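Local atomic coordinates of putative type VI secretion protein (Escherichia coli, PDB entry 6SKI), a protein that probably acts as a phospholipase toxin of the type VI secretion system, carried into target cells on the VgrG spike to which it binds. Residues A[342-346]-A[347-351]; A[390-394]-A[395-399]; A[360-363]-A[364-367]; A[419-422]-A[423-427]; A[63-67]-A[68-72]. One frame throughout, in Å; residues are numbered along the deposited sequence.

Contact 1. Residues A[342-346]-A[347-351]; sequences DDTRE and MDTRV
R345 and D348 close a type I beta turn, a local contact on the surface in the link between strand 328-341 and helix 350-362, beside the three-stranded antiparallel sheet. D348 N donates to R345 O at 2.9 Å with an N-H...O angle of 156°, reaching the oxygen from above the plane of its carbonyl. E346 and M347 take the two corners, with the backbone angles of this turn class.

T349 follows at the N-cap position of the helix, but its side chain makes no capping bond and turns back into the turn. T349 OG1 sits 3.2 Å from both E346 O and R345 O; with one proton between two carbonyls, the choice is not settled. T344 crosses T349 at about a right angle, T344 CG2 lying 4.1 Å from T349 OG1, while the T344 hydroxyl bonds to S341 OG.

E346 leans the other way: its chain, bent at chi2, packs on V401 and I381, and OE2 bonds to S383 OG, tying the corner of the turn to the sheet. D348 spends OD1 on a salt bridge to R353 in the first turn of the helix. R345 NE lies 5.0 Å from D348 OD2, where opposite charges may attract weakly without contact. The two side chains meet instead at their roots, R345 CB 4.1 Å from D348 CB.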
loop_
_atom_site.group_PDB
_atom_site.type_symbol
_atom_site.label_atom_id
_atom_site.label_comp_id
_atom_site.label_asym_id
_atom_site.label_seq_id
_atom_site.Cartn_x
_atom_site.Cartn_y
_atom_site.Cartn_z
ATOM N N ASP A 342 -25.440 -44.665 0.761
ATOM C CA ASP A 342 -24.348 -44.996 1.667
ATOM C C ASP A 342 -23.494 -46.144 1.147
ATOM O O ASP A 342 -22.339 -46.281 1.564
ATOM C CB ASP A 342 -24.899 -45.337 3.050
ATOM C CG ASP A 342 -23.967 -44.917 4.167
ATOM O OD1 ASP A 342 -24.404 -44.148 5.049
ATOM O OD2 ASP A 342 -22.797 -45.350 4.166
ATOM N N ASP A 343 -24.029 -46.968 0.246
ATOM C CA ASP A 343 -23.231 -48.038 -0.343
ATOM C C ASP A 343 -22.220 -47.489 -1.340
ATOM O O ASP A 343 -21.143 -48.069 -1.521
ATOM C CB ASP A 343 -24.145 -49.071 -1.004
ATOM C CG ASP A 343 -24.969 -48.486 -2.135
ATOM O OD1 ASP A 343 -26.200 -48.356 -1.967
ATOM O OD2 ASP A 343 -24.395 -48.170 -3.197
ATOM N N THR A 344 -22.555 -46.383 -2.003
ATOM C CA THR A 344 -21.695 -45.815 -3.036
ATOM C C THR A 344 -20.316 -45.481 -2.480
ATOM O O THR A 344 -20.189 -44.895 -1.402
ATOM C CB THR A 344 -22.342 -44.561 -3.623
ATOM O OG1 THR A 344 -23.597 -44.904 -4.220
ATOM C CG2 THR A 344 -21.444 -43.936 -4.680
ATOM N N ARG A 345 -19.281 -45.853 -3.228
ATOM C CA ARG A 345 -17.909 -45.561 -2.838
ATOM C C ARG A 345 -17.628 -44.078 -3.036
ATOM O O ARG A 345 -18.011 -43.496 -4.054
ATOM C CB ARG A 345 -16.928 -46.392 -3.662
ATOM C CG ARG A 345 -17.334 -47.838 -3.841
ATOM C CD ARG A 345 -16.376 -48.567 -4.770
ATOM N NE ARG A 345 -16.983 -49.747 -5.383
ATOM C CZ ARG A 345 -17.338 -50.848 -4.724
ATOM N NH1 ARG A 345 -17.886 -51.861 -5.380
ATOM N NH2 ARG A 345 -17.137 -50.947 -3.417
ATOM N N GLU A 346 -16.961 -43.468 -2.053
ATOM C CA GLU A 346 -16.668 -42.041 -2.129
ATOM C C GLU A 346 -15.843 -41.698 -3.361
ATOM O O GLU A 346 -15.974 -40.600 -3.911
ATOM C CB GLU A 346 -15.937 -41.599 -0.865
ATOM C CG GLU A 346 -16.828 -41.499 0.353
ATOM C CD GLU A 346 -16.116 -41.933 1.616
ATOM O OE1 GLU A 346 -14.878 -42.093 1.574
ATOM O OE2 GLU A 346 -16.792 -42.129 2.647
ATOM N N MET A 347 -15.004 -42.625 -3.816
ATOM C CA MET A 347 -14.152 -42.421 -4.976
ATOM C C MET A 347 -14.856 -42.758 -6.280
ATOM O O MET A 347 -14.221 -42.738 -7.338
ATOM C CB MET A 347 -12.881 -43.258 -4.843
ATOM C CG MET A 347 -12.000 -42.850 -3.679
ATOM S SD MET A 347 -10.248 -43.030 -4.040
ATOM C CE MET A 347 -9.538 -42.530 -2.475
ATOM N N ASP A 348 -16.144 -43.074 -6.226
ATOM C CA ASP A 348 -16.959 -43.329 -7.404
ATOM C C ASP A 348 -18.085 -42.310 -7.487
ATOM O O ASP A 348 -19.220 -42.628 -7.844
ATOM C CB ASP A 348 -17.507 -44.752 -7.390
ATOM C CG ASP A 348 -17.541 -45.373 -8.769
ATOM O OD1 ASP A 348 -18.325 -44.895 -9.614
ATOM O OD2 ASP A 348 -16.785 -46.337 -9.012
ATOM N N THR A 349 -17.768 -41.066 -7.150
ATOM C CA THR A 349 -18.741 -39.995 -7.026
ATOM C C THR A 349 -18.386 -38.888 -8.010
ATOM O O THR A 349 -17.228 -38.732 -8.404
ATOM C CB THR A 349 -18.766 -39.465 -5.583
ATOM O OG1 THR A 349 -19.052 -40.547 -4.690
ATOM C CG2 THR A 349 -19.838 -38.423 -5.398
ATOM N N ARG A 350 -19.400 -38.122 -8.419
ATOM C CA ARG A 350 -19.163 -37.021 -9.347
ATOM C C ARG A 350 -18.226 -35.985 -8.745
ATOM O O ARG A 350 -17.357 -35.444 -9.440
ATOM C CB ARG A 350 -20.489 -36.369 -9.738
ATOM C CG ARG A 350 -20.347 -35.250 -10.753
ATOM C CD ARG A 350 -21.601 -34.397 -10.823
ATOM N NE ARG A 350 -22.011 -33.903 -9.511
ATOM C CZ ARG A 350 -21.545 -32.789 -8.956
ATOM N NH1 ARG A 350 -20.646 -32.053 -9.595
ATOM N NH2 ARG A 350 -21.974 -32.411 -7.760
ATOM N N VAL A 351 -18.384 -35.694 -7.453
ATOM C CA VAL A 351 -17.551 -34.679 -6.819
ATOM C C VAL A 351 -16.100 -35.141 -6.757
ATOM O O VAL A 351 -15.174 -34.343 -6.942
ATOM C CB VAL A 351 -18.106 -34.313 -5.428
ATOM C CG1 VAL A 351 -19.516 -33.775 -5.559
ATOM C CG2 VAL A 351 -18.080 -35.501 -4.494
#

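Contact 2. Residues A[390-394]-A[395-399]; sequences NQRRA and GVIQK
Q391 and V396 pack CB against CB at 4.0 Å across a Schellman motif, the turn that ends helix 389-394 and sends the chain into strand 398-409. G395 leaves the helix with a positive phi of 92°. Two backbone bonds run back into the last helical turn: V396 N to Q391 O at 2.8 Å, and a weak one from G395 N to R392 O at 3.0 Å. A touch between its two end residues is the usual companion of this motif, here made by the CB of a glutamine.

On the valine it is likewise CB, not a methyl, that faces Q391. The backbone brings Q391 CB to V396, and a bend at chi2 carries the amide off, Q391 NE2 ending 4.4 Å from Q398 NE2. Q391 CB also lies 3.5 Å from V396 O, so the root of the glutamine rests on the backbone of the turn as well as on its side chain.

The turn lies far out at the surface, at the end of the three-stranded sheet, where I397 pairs through its backbone with D342. R392 and I397 make the second side-chain touch, the two chains slanting across each other. I397 sets out from the backbone pointing away from the helix; chi2 of -85° swings its tip round, and I397 CD1 comes to 4.1 Å from R392 CG.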
loop_
_atom_site.group_PDB
_atom_site.type_symbol
_atom_site.label_atom_id
_atom_site.label_comp_id
_atom_site.label_asym_id
_atom_site.label_seq_id
_atom_site.Cartn_x
_atom_site.Cartn_y
_atom_site.Cartn_z
ATOM N N ASN A 390 -37.765 -40.353 5.193
ATOM C CA ASN A 390 -38.571 -40.888 4.104
ATOM C C ASN A 390 -37.832 -41.999 3.373
ATOM O O ASN A 390 -38.413 -43.041 3.053
ATOM C CB ASN A 390 -38.953 -39.763 3.145
ATOM C CG ASN A 390 -39.889 -38.758 3.777
ATOM O OD1 ASN A 390 -40.769 -39.117 4.555
ATOM N ND2 ASN A 390 -39.697 -37.489 3.452
ATOM N N GLN A 391 -36.544 -41.792 3.100
ATOM C CA GLN A 391 -35.754 -42.836 2.459
ATOM C C GLN A 391 -35.380 -43.936 3.443
ATOM O O GLN A 391 -35.199 -45.091 3.045
ATOM C CB GLN A 391 -34.510 -42.232 1.812
ATOM C CG GLN A 391 -34.813 -41.359 0.608
ATOM C CD GLN A 391 -35.109 -42.152 -0.650
ATOM O OE1 GLN A 391 -35.982 -43.017 -0.666
ATOM N NE2 GLN A 391 -34.377 -41.856 -1.716
ATOM N N ARG A 392 -35.250 -43.602 4.730
ATOM C CA ARG A 392 -34.987 -44.637 5.724
ATOM C C ARG A 392 -36.125 -45.647 5.776
ATOM O O ARG A 392 -35.893 -46.845 5.973
ATOM C CB ARG A 392 -34.770 -44.019 7.103
ATOM C CG ARG A 392 -33.320 -43.771 7.452
ATOM C CD ARG A 392 -33.147 -43.555 8.945
ATOM N NE ARG A 392 -33.950 -42.447 9.454
ATOM C CZ ARG A 392 -33.594 -41.169 9.386
ATOM N NH1 ARG A 392 -32.441 -40.826 8.827
ATOM N NH2 ARG A 392 -34.389 -40.231 9.879
ATOM N N ARG A 393 -37.364 -45.182 5.609
ATOM C CA ARG A 393 -38.484 -46.113 5.536
ATOM C C ARG A 393 -38.427 -46.951 4.268
ATOM O O ARG A 393 -38.895 -48.094 4.260
ATOM C CB ARG A 393 -39.809 -45.358 5.620
ATOM C CG ARG A 393 -40.111 -44.799 6.993
ATOM C CD ARG A 393 -41.427 -44.052 7.007
ATOM N NE ARG A 393 -41.327 -42.741 6.378
ATOM C CZ ARG A 393 -41.917 -42.420 5.234
ATOM N NH1 ARG A 393 -42.646 -43.318 4.589
ATOM N NH2 ARG A 393 -41.778 -41.204 4.732
ATOM N N ALA A 394 -37.860 -46.406 3.193
ATOM C CA ALA A 394 -37.626 -47.177 1.982
ATOM C C ALA A 394 -36.388 -48.056 2.075
ATOM O O ALA A 394 -36.137 -48.845 1.158
ATOM C CB ALA A 394 -37.502 -46.242 0.777
ATOM N N GLY A 395 -35.611 -47.937 3.150
ATOM C CA GLY A 395 -34.406 -48.714 3.321
ATOM C C GLY A 395 -33.146 -48.054 2.811
ATOM O O GLY A 395 -32.056 -48.602 3.011
ATOM N N VAL A 396 -33.260 -46.900 2.165
ATOM C CA VAL A 396 -32.119 -46.222 1.562
ATOM C C VAL A 396 -31.467 -45.337 2.617
ATOM O O VAL A 396 -32.045 -44.337 3.046
ATOM C CB VAL A 396 -32.543 -45.399 0.341
ATOM C CG1 VAL A 396 -31.363 -44.622 -0.208
ATOM C CG2 VAL A 396 -33.133 -46.301 -0.725
ATOM N N ILE A 397 -30.267 -45.700 3.035
ATOM C CA ILE A 397 -29.440 -44.822 3.851
ATOM C C ILE A 397 -28.644 -43.935 2.908
ATOM O O ILE A 397 -28.240 -44.362 1.822
ATOM C CB ILE A 397 -28.522 -45.629 4.793
ATOM C CG1 ILE A 397 -29.336 -46.667 5.567
ATOM C CG2 ILE A 397 -27.788 -44.703 5.752
ATOM C CD1 ILE A 397 -29.979 -46.129 6.825
ATOM N N GLN A 398 -28.417 -42.687 3.307
ATOM C CA GLN A 398 -27.828 -41.704 2.414
ATOM C C GLN A 398 -26.679 -40.970 3.091
ATOM O O GLN A 398 -26.682 -40.743 4.305
ATOM C CB GLN A 398 -28.877 -40.697 1.935
ATOM C CG GLN A 398 -29.844 -41.269 0.917
ATOM C CD GLN A 398 -30.296 -40.247 -0.098
ATOM O OE1 GLN A 398 -30.730 -39.152 0.257
ATOM N NE2 GLN A 398 -30.193 -40.597 -1.375
ATOM N N LYS A 399 -25.709 -40.570 2.276
ATOM C CA LYS A 399 -24.538 -39.850 2.746
ATOM C C LYS A 399 -24.324 -38.634 1.861
ATOM O O LYS A 399 -24.595 -38.673 0.659
ATOM C CB LYS A 399 -23.283 -40.735 2.719
ATOM C CG LYS A 399 -22.717 -40.944 1.321
ATOM C CD LYS A 399 -22.026 -42.279 1.151
ATOM C CE LYS A 399 -20.967 -42.506 2.205
ATOM N NZ LYS A 399 -20.140 -43.699 1.878
#

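Contact 3. Residues A[360-363]-A[364-367]; sequences KMLM and TLPA
The flat group to look at first is the peptide carbonyl of M361, for no aromatic ring takes part between 360-363 and 364-367. Above its plane comes the T364 hydroxyl: T364 OG1 donates to M361 O at 3.1 Å, 41° out of the carbonyl plane, well bent from the C=O direction. A chi1 of 64° sets OG1 between the backbone N and the carbonyl carbon of T364, facing back into the helix, and leaves T364 CG2 3.5 Å from K360 O.

M361 O has two more donors, both weak: T364 N at 3.3 Å and L365 N at 2.9 Å, the latter poorly aimed. L365 N also reaches weakly for L362 O. One acceptor is thus shared among three groups as the helical bonding frays, and the threonine hydroxyl probably makes up for part of what the backbone gives poorly.

L365 makes the apolar half of the contact. Its CG lies anti to the backbone N (chi1 -163°), and the two methyls divide the work: L365 CD2 meets L362 CD2 at 3.6 Å, while L365 CD1 meets M361 SD at 4.0 Å. In both pairs the side chains run alongside, pointing the same way.

Helix 350-362 gives way here to the loop that leads on to strand 376-386. K360 stays tied to its own helix through a salt bridge to E356. L362 and L365 both pack on W532, L362 also on L368, and the outgoing loop is held by A367 O to Y288 OH.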
loop_
_atom_site.group_PDB
_atom_site.type_symbol
_atom_site.label_atom_id
_atom_site.label_comp_id
_atom_site.label_asym_id
_atom_site.label_seq_id
_atom_site.Cartn_x
_atom_site.Cartn_y
_atom_site.Cartn_z
ATOM N N LYS A 360 -5.438 -32.903 -11.360
ATOM C CA LYS A 360 -4.573 -33.191 -12.493
ATOM C C LYS A 360 -4.417 -31.993 -13.416
ATOM O O LYS A 360 -3.433 -31.923 -14.160
ATOM C CB LYS A 360 -5.108 -34.387 -13.282
ATOM C CG LYS A 360 -5.297 -35.639 -12.451
ATOM C CD LYS A 360 -5.735 -36.808 -13.310
ATOM C CE LYS A 360 -6.879 -37.563 -12.661
ATOM N NZ LYS A 360 -6.398 -38.456 -11.575
ATOM N N MET A 361 -5.355 -31.047 -13.376
ATOM C CA MET A 361 -5.170 -29.795 -14.097
ATOM C C MET A 361 -4.164 -28.900 -13.391
ATOM O O MET A 361 -3.355 -28.232 -14.043
ATOM C CB MET A 361 -6.509 -29.073 -14.238
ATOM C CG MET A 361 -6.469 -27.836 -15.112
ATOM S SD MET A 361 -6.204 -26.335 -14.148
ATOM C CE MET A 361 -7.767 -26.195 -13.290
ATOM N N LEU A 362 -4.204 -28.875 -12.060
ATOM C CA LEU A 362 -3.297 -28.028 -11.299
ATOM C C LEU A 362 -1.885 -28.590 -11.286
ATOM O O LEU A 362 -0.918 -27.827 -11.181
ATOM C CB LEU A 362 -3.817 -27.872 -9.874
ATOM C CG LEU A 362 -5.075 -27.018 -9.755
ATOM C CD1 LEU A 362 -5.458 -26.855 -8.309
ATOM C CD2 LEU A 362 -4.881 -25.669 -10.414
ATOM N N MET A 363 -1.743 -29.910 -11.395
ATOM C CA MET A 363 -0.424 -30.522 -11.432
ATOM C C MET A 363 0.292 -30.285 -12.751
ATOM O O MET A 363 1.499 -30.531 -12.837
ATOM C CB MET A 363 -0.538 -32.024 -11.175
ATOM C CG MET A 363 -0.617 -32.394 -9.709
ATOM S SD MET A 363 -0.801 -34.166 -9.460
ATOM C CE MET A 363 0.622 -34.780 -10.354
ATOM N N THR A 364 -0.420 -29.810 -13.771
ATOM C CA THR A 364 0.181 -29.404 -15.030
ATOM C C THR A 364 0.110 -27.908 -15.265
ATOM O O THR A 364 0.765 -27.417 -16.191
ATOM C CB THR A 364 -0.495 -30.120 -16.209
ATOM O OG1 THR A 364 -1.865 -29.714 -16.299
ATOM C CG2 THR A 364 -0.431 -31.626 -16.026
ATOM N N LEU A 365 -0.664 -27.182 -14.470
ATOM C CA LEU A 365 -0.742 -25.735 -14.594
ATOM C C LEU A 365 0.636 -25.117 -14.397
ATOM O O LEU A 365 1.308 -25.417 -13.402
ATOM C CB LEU A 365 -1.714 -25.180 -13.558
ATOM C CG LEU A 365 -2.256 -23.765 -13.728
ATOM C CD1 LEU A 365 -3.225 -23.694 -14.889
ATOM C CD2 LEU A 365 -2.929 -23.346 -12.442
ATOM N N PRO A 366 1.093 -24.256 -15.310
ATOM C CA PRO A 366 2.370 -23.570 -15.087
ATOM C C PRO A 366 2.295 -22.506 -14.013
ATOM O O PRO A 366 3.342 -22.079 -13.514
ATOM C CB PRO A 366 2.670 -22.968 -16.461
ATOM C CG PRO A 366 1.308 -22.635 -16.968
ATOM C CD PRO A 366 0.478 -23.839 -16.582
ATOM N N ALA A 367 1.090 -22.065 -13.645
ATOM C CA ALA A 367 0.946 -21.065 -12.595
ATOM C C ALA A 367 1.436 -21.593 -11.255
ATOM O O ALA A 367 2.037 -20.852 -10.469
ATOM C CB ALA A 367 -0.512 -20.622 -12.495
#

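Contact 4. Residues A[419-422]-A[423-427]; sequences VCLR and VMLDA
L421 and L425, four residues apart on helix 416-431, supply the apolar touch of this contact: L421 CG stands 4.1 Å from L425 CD1, with the two chains set at a slant. Chi1 differs between them, -174° in L421 and -74° in L425, so L421 runs out with CG anti to its backbone N while L425 lays its branch back over the carbonyl of L421.

The hydrogen bonds are the regular i to i+4 ladder of an alpha helix: V423 N to V419 O, M424 N to C420 O, L425 N to L421 O and D426 N to R422 O, all between 2.8 and 3.0 Å.

The helix packs beside the central mixed sheet, consistent with the alpha/beta hydrolase clan of its catalytic domain. V423 and M424 lie on F280 of strand 278-284, and M424 also reaches I282. L421 and L425 face L105 of helix 101-108, and V419 packs on A455 and A458 of helix 452-466.

Charge enters through D426. Its carboxylate points off the helix, CG anti to the backbone N, and OD2 makes salt bridges to both R466 NH2 and K463 NZ of helix 452-466, which probably keeps it ionised.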
loop_
_atom_site.group_PDB
_atom_site.type_symbol
_atom_site.label_atom_id
_atom_site.label_comp_id
_atom_site.label_asym_id
_atom_site.label_seq_id
_atom_site.Cartn_x
_atom_site.Cartn_y
_atom_site.Cartn_z
ATOM N N VAL A 419 14.317 -9.937 -1.063
ATOM C CA VAL A 419 14.865 -9.801 -2.407
ATOM C C VAL A 419 14.144 -8.693 -3.160
ATOM O O VAL A 419 14.772 -7.859 -3.824
ATOM C CB VAL A 419 14.771 -11.143 -3.155
ATOM C CG1 VAL A 419 15.283 -11.002 -4.573
ATOM C CG2 VAL A 419 15.530 -12.221 -2.411
ATOM N N CYS A 420 12.814 -8.661 -3.064
ATOM C CA CYS A 420 12.065 -7.596 -3.723
ATOM C C CYS A 420 12.400 -6.233 -3.131
ATOM O O CYS A 420 12.469 -5.234 -3.858
ATOM C CB CYS A 420 10.573 -7.885 -3.615
ATOM S SG CYS A 420 10.099 -9.405 -4.450
ATOM N N LEU A 421 12.631 -6.186 -1.819
ATOM C CA LEU A 421 13.104 -4.974 -1.168
ATOM C C LEU A 421 14.423 -4.512 -1.760
ATOM O O LEU A 421 14.614 -3.323 -2.019
ATOM C CB LEU A 421 13.265 -5.228 0.327
ATOM C CG LEU A 421 13.608 -4.021 1.187
ATOM C CD1 LEU A 421 12.523 -2.972 1.105
ATOM C CD2 LEU A 421 13.830 -4.467 2.603
ATOM N N ARG A 422 15.358 -5.438 -1.952
ATOM C CA ARG A 422 16.665 -5.064 -2.479
ATOM C C ARG A 422 16.565 -4.590 -3.921
ATOM O O ARG A 422 17.296 -3.685 -4.337
ATOM C CB ARG A 422 17.634 -6.233 -2.342
ATOM C CG ARG A 422 18.054 -6.444 -0.912
ATOM C CD ARG A 422 18.555 -7.833 -0.647
ATOM N NE ARG A 422 18.508 -8.125 0.780
ATOM C CZ ARG A 422 19.542 -7.991 1.599
ATOM N NH1 ARG A 422 20.706 -7.563 1.135
ATOM N NH2 ARG A 422 19.411 -8.277 2.883
ATOM N N VAL A 423 15.651 -5.172 -4.696
ATOM C CA VAL A 423 15.445 -4.692 -6.060
ATOM C C VAL A 423 14.894 -3.270 -6.055
ATOM O O VAL A 423 15.357 -2.403 -6.812
ATOM C CB VAL A 423 14.530 -5.651 -6.838
ATOM C CG1 VAL A 423 14.399 -5.192 -8.271
ATOM C CG2 VAL A 423 15.088 -7.052 -6.796
ATOM N N MET A 424 13.904 -2.999 -5.200
ATOM C CA MET A 424 13.378 -1.638 -5.115
ATOM C C MET A 424 14.426 -0.666 -4.588
ATOM O O MET A 424 14.470 0.494 -5.012
ATOM C CB MET A 424 12.122 -1.601 -4.249
ATOM C CG MET A 424 11.362 -0.285 -4.337
ATOM S SD MET A 424 10.758 0.143 -5.979
ATOM C CE MET A 424 9.515 -1.106 -6.234
ATOM N N LEU A 425 15.275 -1.115 -3.666
ATOM C CA LEU A 425 16.349 -0.264 -3.169
ATOM C C LEU A 425 17.325 0.079 -4.280
ATOM O O LEU A 425 17.782 1.220 -4.379
ATOM C CB LEU A 425 17.083 -0.951 -2.018
ATOM C CG LEU A 425 16.401 -1.032 -0.657
ATOM C CD1 LEU A 425 17.046 -2.115 0.182
ATOM C CD2 LEU A 425 16.480 0.294 0.048
ATOM N N ASP A 426 17.652 -0.897 -5.127
ATOM C CA ASP A 426 18.546 -0.630 -6.247
ATOM C C ASP A 426 17.926 0.368 -7.212
ATOM O O ASP A 426 18.599 1.300 -7.669
ATOM C CB ASP A 426 18.882 -1.937 -6.962
ATOM C CG ASP A 426 19.960 -1.767 -8.007
ATOM O OD1 ASP A 426 20.908 -0.996 -7.764
ATOM O OD2 ASP A 426 19.859 -2.408 -9.073
ATOM N N ALA A 427 16.638 0.204 -7.516
ATOM C CA ALA A 427 15.969 1.135 -8.419
ATOM C C ALA A 427 15.959 2.547 -7.847
ATOM O O ALA A 427 16.283 3.518 -8.543
ATOM C CB ALA A 427 14.546 0.660 -8.694
#

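Contact 5. Residues A[63-67]-A[68-72]; sequences CSAAR and QGVNQ
V70 N donates to A65 O at 3.2 Å, the shorter of the two backbone hydrogen bonds between 63-67 and 68-72. The N-H...O angle is a modest 136°, yet the nitrogen comes in almost straight along the C=O bond of A65. Just upstream, Q68 N donates weakly to S64 O at 3.4 Å, an oxygen that R67 N also shares weakly. Residues 65-67 have helical backbone angles without a helix's regular bonds, so the chain makes a single loose coil and then turns out through G69, the centre of an inverse gamma turn. V70 N divides its N-H between A65 O and, weakly, Q68 O, which closes that turn.

Side chains fill in around this backbone. Q68 folds back over the coil: chi1 (-29°) brings Q68 CG to 3.4 Å from S64 O, and the bend at chi2 turns the amide back so that Q68 OE1 comes to 4.0 Å from C63 CA. OE1 also takes a weak bond from K527 NZ. A65 CB meets V70 CB at 4.0 Å, and both pack on A75 of helix 72-85, which N71 caps through OD1 to D74 N.

R67 sends its guanidinium away to a salt bridge with E62, while A65 and C63 bond through their backbones to F522 and F524. Because the two segments hold each other by two main-chain bonds, one of them weak, and by small apolar contacts, the loop's shape probably owes much to these neighbours.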
loop_
_atom_site.group_PDB
_atom_site.type_symbol
_atom_site.label_atom_id
_atom_site.label_comp_id
_atom_site.label_asym_id
_atom_site.label_seq_id
_atom_site.Cartn_x
_atom_site.Cartn_y
_atom_site.Cartn_z
ATOM N N CYS A 63 -17.247 -12.184 -5.068
ATOM C CA CYS A 63 -16.591 -13.372 -4.537
ATOM C C CYS A 63 -17.383 -14.050 -3.429
ATOM O O CYS A 63 -16.857 -14.960 -2.782
ATOM C CB CYS A 63 -15.188 -13.032 -4.025
ATOM S SG CYS A 63 -13.911 -13.054 -5.289
ATOM N N SER A 64 -18.627 -13.644 -3.195
ATOM C CA SER A 64 -19.437 -14.311 -2.191
ATOM C C SER A 64 -19.820 -15.707 -2.667
ATOM O O SER A 64 -19.774 -16.021 -3.858
ATOM C CB SER A 64 -20.690 -13.498 -1.877
ATOM O OG SER A 64 -21.349 -13.095 -3.061
ATOM N N ALA A 65 -20.186 -16.559 -1.708
ATOM C CA ALA A 65 -20.587 -17.918 -2.049
ATOM C C ALA A 65 -21.825 -17.935 -2.932
ATOM O O ALA A 65 -22.047 -18.902 -3.665
ATOM C CB ALA A 65 -20.834 -18.731 -0.781
ATOM N N ALA A 66 -22.644 -16.883 -2.874
ATOM C CA ALA A 66 -23.860 -16.842 -3.675
ATOM C C ALA A 66 -23.572 -16.496 -5.131
ATOM O O ALA A 66 -24.257 -16.992 -6.031
ATOM C CB ALA A 66 -24.851 -15.846 -3.076
ATOM N N ARG A 67 -22.579 -15.638 -5.387
ATOM C CA ARG A 67 -22.211 -15.344 -6.770
ATOM C C ARG A 67 -21.657 -16.579 -7.462
ATOM O O ARG A 67 -21.812 -16.743 -8.676
ATOM C CB ARG A 67 -21.203 -14.199 -6.823
ATOM C CG ARG A 67 -21.679 -12.929 -6.155
ATOM C CD ARG A 67 -22.467 -12.070 -7.119
ATOM N NE ARG A 67 -21.711 -11.765 -8.327
ATOM C CZ ARG A 67 -22.140 -10.953 -9.286
ATOM N NH1 ARG A 67 -23.323 -10.365 -9.179
ATOM N NH2 ARG A 67 -21.386 -10.729 -10.353
ATOM N N GLN A 68 -20.999 -17.450 -6.707
ATOM C CA GLN A 68 -20.673 -18.785 -7.170
ATOM C C GLN A 68 -21.873 -19.696 -6.933
ATOM O O GLN A 68 -22.817 -19.343 -6.226
ATOM C CB GLN A 68 -19.440 -19.322 -6.445
ATOM C CG GLN A 68 -18.452 -18.249 -5.999
ATOM C CD GLN A 68 -17.882 -17.445 -7.153
ATOM O OE1 GLN A 68 -17.746 -16.228 -7.064
ATOM N NE2 GLN A 68 -17.537 -18.127 -8.238
ATOM N N GLY A 69 -21.842 -20.872 -7.544
ATOM C CA GLY A 69 -22.959 -21.777 -7.366
ATOM C C GLY A 69 -22.899 -22.526 -6.053
ATOM O O GLY A 69 -22.963 -23.759 -6.031
ATOM N N VAL A 70 -22.779 -21.795 -4.949
ATOM C CA VAL A 70 -22.651 -22.380 -3.619
ATOM C C VAL A 70 -23.822 -21.896 -2.775
ATOM O O VAL A 70 -23.805 -20.771 -2.262
ATOM C CB VAL A 70 -21.313 -22.017 -2.962
ATOM C CG1 VAL A 70 -21.149 -22.768 -1.661
ATOM C CG2 VAL A 70 -20.161 -22.315 -3.901
ATOM N N ASN A 71 -24.838 -22.740 -2.627
ATOM C CA ASN A 71 -25.937 -22.439 -1.722
ATOM C C ASN A 71 -25.451 -22.428 -0.273
ATOM O O ASN A 71 -24.359 -22.901 0.046
ATOM C CB ASN A 71 -27.089 -23.424 -1.954
ATOM C CG ASN A 71 -26.827 -24.808 -1.382
ATOM O OD1 ASN A 71 -26.517 -24.972 -0.206
ATOM N ND2 ASN A 71 -26.959 -25.818 -2.228
ATOM N N GLN A 72 -26.280 -21.869 0.611
ATOM C CA GLN A 72 -25.858 -21.660 1.995
ATOM C C GLN A 72 -25.596 -22.976 2.715
ATOM O O GLN A 72 -24.706 -23.055 3.569
ATOM C CB GLN A 72 -26.902 -20.838 2.749
ATOM C CG GLN A 72 -26.790 -19.352 2.504
ATOM C CD GLN A 72 -25.886 -18.674 3.510
ATOM O OE1 GLN A 72 -25.011 -17.890 3.146
ATOM N NE2 GLN A 72 -26.091 -18.976 4.784
#

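Contact 4 is the buried one, set in the middle of a helix beside the central sheet; contacts 1, 2 and 3 lie at the surface, and contact 5 is partly buried. Contacts 1 and 3 sit at the two ends of helix 350-362, their centres about 25 Å apart. Contacts 1 and 2 touch: D342 N probably bonds to I397 O, with K399 near the acidic side chains of contact 1. Contacts 2 and 4 lie on opposite sides of the chain's centre, their centres about 64 Å apart. Regular helical bonds and apolar neighbours mark contact 4, whereas the others rest on turns, loops and helix ends, with a threonine hydroxyl bonded to a carbonyl at contact 3 and one between two carbonyls at contact 1.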